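Local coordinates for uncharacterized protein (Shewanella amazonensis, PDB 2QVP) that is probably a zinc-dependent metallocarboxypeptidase or related hydrolase of the peptidase M14 family, although its substrate is not established, at residues A[68-73]-A[264-269]; A[182-187]-A[238-243]. All coordinates share one frame; numbering follows the deposited sequence. Where two conformers were deposited one is given.

Contact 1: residues A[68-73]-A[264-269]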
loop_
_atom_site.group_PDB
_atom_site.type_symbol
_atom_site.label_atom_id
_atom_site.label_comp_id
_atom_site.label_asym_id
_atom_site.label_seq_id
_atom_site.Cartn_x
_atom_site.Cartn_y
_atom_site.Cartn_z
ATOM N N LEU A 68 5.259 4.661 -10.644
ATOM C CA LEU A 68 4.208 4.328 -9.711
ATOM C C LEU A 68 4.766 3.467 -8.558
ATOM O O LEU A 68 5.579 2.610 -8.790
ATOM C CB LEU A 68 3.087 3.587 -10.431
ATOM C CG LEU A 68 1.850 4.330 -10.928
ATOM C CD1 LEU A 68 2.106 5.770 -11.358
ATOM C CD2 LEU A 68 1.167 3.457 -11.996
ATOM N N LEU A 69 4.337 3.759 -7.328
ATOM C CA LEU A 69 4.722 2.972 -6.147
ATOM C C LEU A 69 3.465 2.412 -5.491
ATOM O O LEU A 69 2.467 3.141 -5.310
ATOM C CB LEU A 69 5.511 3.807 -5.146
ATOM C CG LEU A 69 5.971 3.129 -3.830
ATOM C CD1 LEU A 69 6.856 1.931 -4.088
ATOM C CD2 LEU A 69 6.672 4.128 -2.931
ATOM N N ILE A 70 3.518 1.127 -5.136
ATOM C CA ILE A 70 2.477 0.486 -4.411
ATOM C C ILE A 70 3.051 0.018 -3.086
ATOM O O ILE A 70 4.046 -0.697 -3.092
ATOM C CB ILE A 70 1.886 -0.724 -5.151
ATOM C CG1 ILE A 70 1.369 -0.328 -6.560
ATOM C CG2 ILE A 70 0.798 -1.328 -4.281
ATOM C CD1 ILE A 70 0.698 -1.445 -7.323
ATOM N N SER A 71 2.437 0.397 -1.956
ATOM C CA SER A 71 2.925 -0.082 -0.647
ATOM C C SER A 71 1.839 -0.837 0.137
ATOM O O SER A 71 0.639 -0.612 -0.050
ATOM C CB SER A 71 3.530 1.046 0.195
ATOM O OG SER A 71 2.615 2.112 0.365
ATOM N N ALA A 72 2.268 -1.757 0.990
ATOM C CA ALA A 72 1.334 -2.525 1.799
ATOM C C ALA A 72 1.968 -2.943 3.113
ATOM O O ALA A 72 3.182 -2.857 3.280
ATOM C CB ALA A 72 0.828 -3.759 1.030
ATOM N N GLY A 73 1.107 -3.308 4.058
ATOM C CA GLY A 73 1.516 -3.873 5.341
ATOM C C GLY A 73 2.175 -2.984 6.368
ATOM O O GLY A 73 3.065 -3.438 7.060
ATOM N N ASN A 264 -4.663 -2.954 -9.820
ATOM C CA ASN A 264 -4.905 -2.992 -11.275
ATOM C C ASN A 264 -5.479 -1.688 -11.811
ATOM O O ASN A 264 -4.997 -1.189 -12.813
ATOM C CB ASN A 264 -5.877 -4.111 -11.671
ATOM C CG ASN A 264 -5.262 -5.501 -11.576
ATOM O OD1 ASN A 264 -4.064 -5.694 -11.813
ATOM N ND2 ASN A 264 -6.101 -6.489 -11.253
ATOM N N THR A 265 -6.502 -1.153 -11.142
ATOM C CA THR A 265 -7.148 0.108 -11.537
ATOM C C THR A 265 -6.191 1.277 -11.416
ATOM O O THR A 265 -6.159 2.124 -12.299
ATOM C CB THR A 265 -8.396 0.389 -10.684
ATOM O OG1 THR A 265 -9.262 -0.748 -10.739
ATOM C CG2 THR A 265 -9.150 1.602 -11.186
ATOM N N PHE A 266 -5.424 1.299 -10.324
ATOM C CA PHE A 266 -4.420 2.322 -10.068
ATOM C C PHE A 266 -3.392 2.381 -11.210
ATOM O O PHE A 266 -3.168 3.464 -11.775
ATOM C CB PHE A 266 -3.777 2.060 -8.692
ATOM C CG PHE A 266 -2.606 2.936 -8.373
ATOM C CD1 PHE A 266 -2.787 4.251 -7.962
ATOM C CD2 PHE A 266 -1.317 2.420 -8.438
ATOM C CE1 PHE A 266 -1.668 5.036 -7.633
ATOM C CE2 PHE A 266 -0.209 3.177 -8.118
ATOM C CZ PHE A 266 -0.373 4.479 -7.722
ATOM N N VAL A 267 -2.827 1.226 -11.569
ATOM C CA VAL A 267 -1.847 1.118 -12.665
ATOM C C VAL A 267 -2.500 1.377 -14.024
ATOM O O VAL A 267 -1.893 2.025 -14.885
ATOM C CB VAL A 267 -1.112 -0.273 -12.641
ATOM C CG1 VAL A 267 -0.268 -0.503 -13.895
ATOM C CG2 VAL A 267 -0.242 -0.386 -11.410
ATOM N N ASN A 268 -3.729 0.864 -14.209
ATOM C CA ASN A 268 -4.525 1.062 -15.449
ATOM C C ASN A 268 -4.757 2.529 -15.790
ATOM O O ASN A 268 -4.599 2.934 -16.938
ATOM C CB ASN A 268 -5.941 0.439 -15.384
ATOM C CG ASN A 268 -5.992 -1.038 -15.729
ATOM O OD1 ASN A 268 -4.973 -1.721 -15.952
ATOM N ND2 ASN A 268 -7.233 -1.551 -15.759
HETATM N N MSE A 269 -5.197 3.301 -14.804
HETATM C CA MSE A 269 -5.446 4.734 -14.975
HETATM C C MSE A 269 -4.161 5.535 -15.239
HETATM O O MSE A 269 -4.074 6.313 -16.203
HETATM C CB MSE A 269 -6.131 5.306 -13.723
HETATM C CG MSE A 269 -7.554 4.829 -13.443
HETATM SE SE MSE A 269 -8.930 5.642 -14.577
HETATM C CE MSE A 269 -8.757 4.629 -16.248
#
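Phe266 holds CG anti to its backbone N (chi1 173°), which aims the ring from helix 264-269 at strand 68-72, while Leu68 reaches back with a first torsion of -97°, well away from a staggered value. The two side chains therefore meet tip to tip: Leu68 CG lies 3.7 Å from Phe266 CE2 and 3.9 Å from Phe266 CZ. Ile70 places CG1 beside its backbone N; Ile70 and Phe266 lie alongside each other, pointing opposite ways, with Ile70 CG1 4.1 Å from Phe266 CE2. One residue further along the helix, Val267 joins in, its CA 3.9 Å from Leu68 CD2 and its CG2 4.3 Å from Ile70 CD1. An alanine in place of Leu68 would lose the branch that meets both Phe266 and Val267, and would probably loosen the seat of the helix on the strand. The axes run nearly antiparallel, at 172°, and approach to 10.1 Å, the layering of helix on sheet seen in an alpha/beta fold. Strand 101-105 flanks the strand and bonds its backbone at Leu68 and Ile70, while Leu85 and Phe88 of helix 80-91 pack on Ile70. From the strand backbone, Leu69 O also approaches the ring, 3.9 Å from Phe266 CE2. All five touching residues are buried, and the attachment between these segments is carried by apolar packing, so its strength should depend on shape fit rather than on directional bonds.

Contact 2: residues A[182-187]-A[238-243]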
loop_
_atom_site.group_PDB
_atom_site.type_symbol
_atom_site.label_atom_id
_atom_site.label_comp_id
_atom_site.label_asym_id
_atom_site.label_seq_id
_atom_site.Cartn_x
_atom_site.Cartn_y
_atom_site.Cartn_z
ATOM N N PHE A 182 -5.803 11.763 -2.813
ATOM C CA PHE A 182 -5.101 12.996 -2.983
ATOM C C PHE A 182 -5.060 13.318 -4.468
ATOM O O PHE A 182 -4.549 12.512 -5.253
ATOM C CB PHE A 182 -3.669 12.885 -2.442
ATOM C CG PHE A 182 -3.578 12.558 -0.963
ATOM C CD1 PHE A 182 -3.581 11.233 -0.519
ATOM C CD2 PHE A 182 -3.443 13.565 -0.037
ATOM C CE1 PHE A 182 -3.503 10.939 0.837
ATOM C CE2 PHE A 182 -3.354 13.286 1.307
ATOM C CZ PHE A 182 -3.374 11.984 1.753
ATOM N N GLU A 183 -5.621 14.464 -4.862
ATOM C CA GLU A 183 -5.539 14.917 -6.254
ATOM C C GLU A 183 -5.362 16.406 -6.214
ATOM O O GLU A 183 -5.842 17.044 -5.267
ATOM C CB GLU A 183 -6.785 14.590 -7.073
ATOM C CG GLU A 183 -7.157 13.123 -7.202
ATOM C CD GLU A 183 -8.343 12.928 -8.162
ATOM O OE1 GLU A 183 -8.229 13.380 -9.307
ATOM O OE2 GLU A 183 -9.365 12.294 -7.798
ATOM N N PRO A 184 -4.690 16.988 -7.234
ATOM C CA PRO A 184 -4.504 18.454 -7.266
ATOM C C PRO A 184 -5.755 19.221 -7.765
ATOM O O PRO A 184 -5.708 19.885 -8.798
ATOM C CB PRO A 184 -3.304 18.602 -8.211
ATOM C CG PRO A 184 -3.509 17.466 -9.185
ATOM C CD PRO A 184 -4.041 16.329 -8.383
ATOM N N SER A 185 -6.860 19.130 -7.024
ATOM C CA SER A 185 -8.135 19.762 -7.398
ATOM C C SER A 185 -8.980 20.061 -6.154
ATOM O O SER A 185 -8.605 19.651 -5.052
ATOM C CB SER A 185 -8.900 18.865 -8.367
ATOM O OG SER A 185 -9.131 17.598 -7.788
ATOM N N GLN A 186 -10.091 20.785 -6.337
ATOM C CA GLN A 186 -10.983 21.156 -5.222
ATOM C C GLN A 186 -11.832 19.978 -4.766
ATOM O O GLN A 186 -12.162 19.902 -3.585
ATOM C CB GLN A 186 -11.905 22.344 -5.563
ATOM N N ALA A 187 -12.174 19.084 -5.699
ATOM C CA ALA A 187 -12.994 17.925 -5.405
ATOM C C ALA A 187 -12.427 16.659 -6.043
ATOM O O ALA A 187 -11.627 16.745 -6.984
ATOM C CB ALA A 187 -14.432 18.157 -5.895
ATOM N N ALA A 238 4.421 13.378 -5.317
ATOM C CA ALA A 238 3.581 12.346 -5.977
ATOM C C ALA A 238 2.352 13.041 -6.559
ATOM O O ALA A 238 1.671 13.805 -5.854
ATOM C CB ALA A 238 3.166 11.206 -5.034
ATOM N N ARG A 239 2.125 12.849 -7.856
ATOM C CA ARG A 239 1.033 13.522 -8.573
ATOM C C ARG A 239 -0.352 13.287 -7.920
ATOM O O ARG A 239 -1.104 14.227 -7.659
ATOM C CB ARG A 239 1.080 13.078 -10.047
ATOM C CG ARG A 239 -0.058 13.489 -10.968
ATOM C CD ARG A 239 -0.151 14.960 -11.134
ATOM N NE ARG A 239 -1.296 15.312 -11.972
ATOM C CZ ARG A 239 -1.624 16.558 -12.333
ATOM N NH1 ARG A 239 -0.891 17.616 -11.935
ATOM N NH2 ARG A 239 -2.701 16.752 -13.102
ATOM N N VAL A 240 -0.647 12.029 -7.616
ATOM C CA VAL A 240 -1.903 11.656 -6.997
ATOM C C VAL A 240 -1.584 10.619 -5.949
ATOM O O VAL A 240 -0.477 10.053 -5.948
ATOM C CB VAL A 240 -2.905 11.071 -8.026
ATOM C CG1 VAL A 240 -3.407 12.158 -8.969
ATOM C CG2 VAL A 240 -2.254 9.916 -8.779
ATOM N N GLY A 241 -2.529 10.381 -5.040
ATOM C CA GLY A 241 -2.305 9.364 -4.014
ATOM C C GLY A 241 -3.574 8.670 -3.637
ATOM O O GLY A 241 -4.650 9.198 -3.839
ATOM N N CYS A 242 -3.444 7.476 -3.068
ATOM C CA CYS A 242 -4.590 6.782 -2.558
ATOM C C CYS A 242 -4.180 5.883 -1.406
ATOM O O CYS A 242 -3.100 5.314 -1.420
ATOM C CB CYS A 242 -5.250 5.944 -3.637
ATOM S SG CYS A 242 -6.725 5.033 -3.092
ATOM N N CYS A 243 -5.014 5.854 -0.380
ATOM C CA CYS A 243 -4.893 4.883 0.688
ATOM C C CYS A 243 -6.249 4.188 0.676
ATOM O O CYS A 243 -7.227 4.789 1.092
ATOM C CB CYS A 243 -4.573 5.529 2.015
ATOM S SG CYS A 243 -4.525 4.370 3.355
#
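Two backbone hydrogen bonds join Phe182 to Gly241, and each residue gives its N-H and receives at its carbonyl. Gly241 N donates to Phe182 O over 2.9 Å, lying in the carbonyl plane on a lone pair. The return bond, Phe182 N to Gly241 O, is 3.0 Å long, but here the donor sits 41° out of the carbonyl plane; both N-H...O angles are 156°. Phe182 O also receives a CA-H...O contact from Val240 CA at 3.3 Å. This reciprocal pattern makes Phe182 and Gly241 an antiparallel hydrogen-bonded pair, joining the end of strand 178-182 to the start of strand 241-247 in the mixed central sheet of the M14 fold. Phe182 CD1 approaches Gly241 C at 4.0 Å, with that carbon at the ring edge; a CB built on Gly241 would sit a tight 3.2 Å from Phe182 CD1. Beyond the pair the chain leaves the sheet through an inverse gamma turn centred on Pro184. Glu183 O accepts the weak bond of that turn from Ser185 N, 2.9 Å, and a second bond from Asn223 ND2. Glu183 OE2 accepts from Gly189 N and also bonds Ser192 OG, so the carboxylate ties the loop to the start of helix 190-200. Ser185 OG donates to Ala187 O at 2.8 Å. Exposed Pro184 crosses Arg239 at about a right angle, its CG 3.8 Å from Arg239 CZ and centred over one guanidinium face.

In the fold
Both contacts belong to the same mixed sheet, with centres about 14 Å apart and nearest atoms about 5 Å apart, so they do not touch. Strand 165-171 lies between strand 67-72 of contact 1 and strand 241-247 of contact 2. Both segments of contact 2 fall between those of contact 1 in sequence, nesting it inside the loop that contact 1 closes; strand 241-247 leads on to helix 252-270. Contact 1 is a buried helix-on-sheet layer away from the predicted active site. Contact 2 lies nearer: the Phe182 side chain is about 10 Å from that of Glu245, the predicted proton donor/acceptor, and the Glu183 side chain about 5 Å from a bound sulfate, probably from the crystallisation liquor.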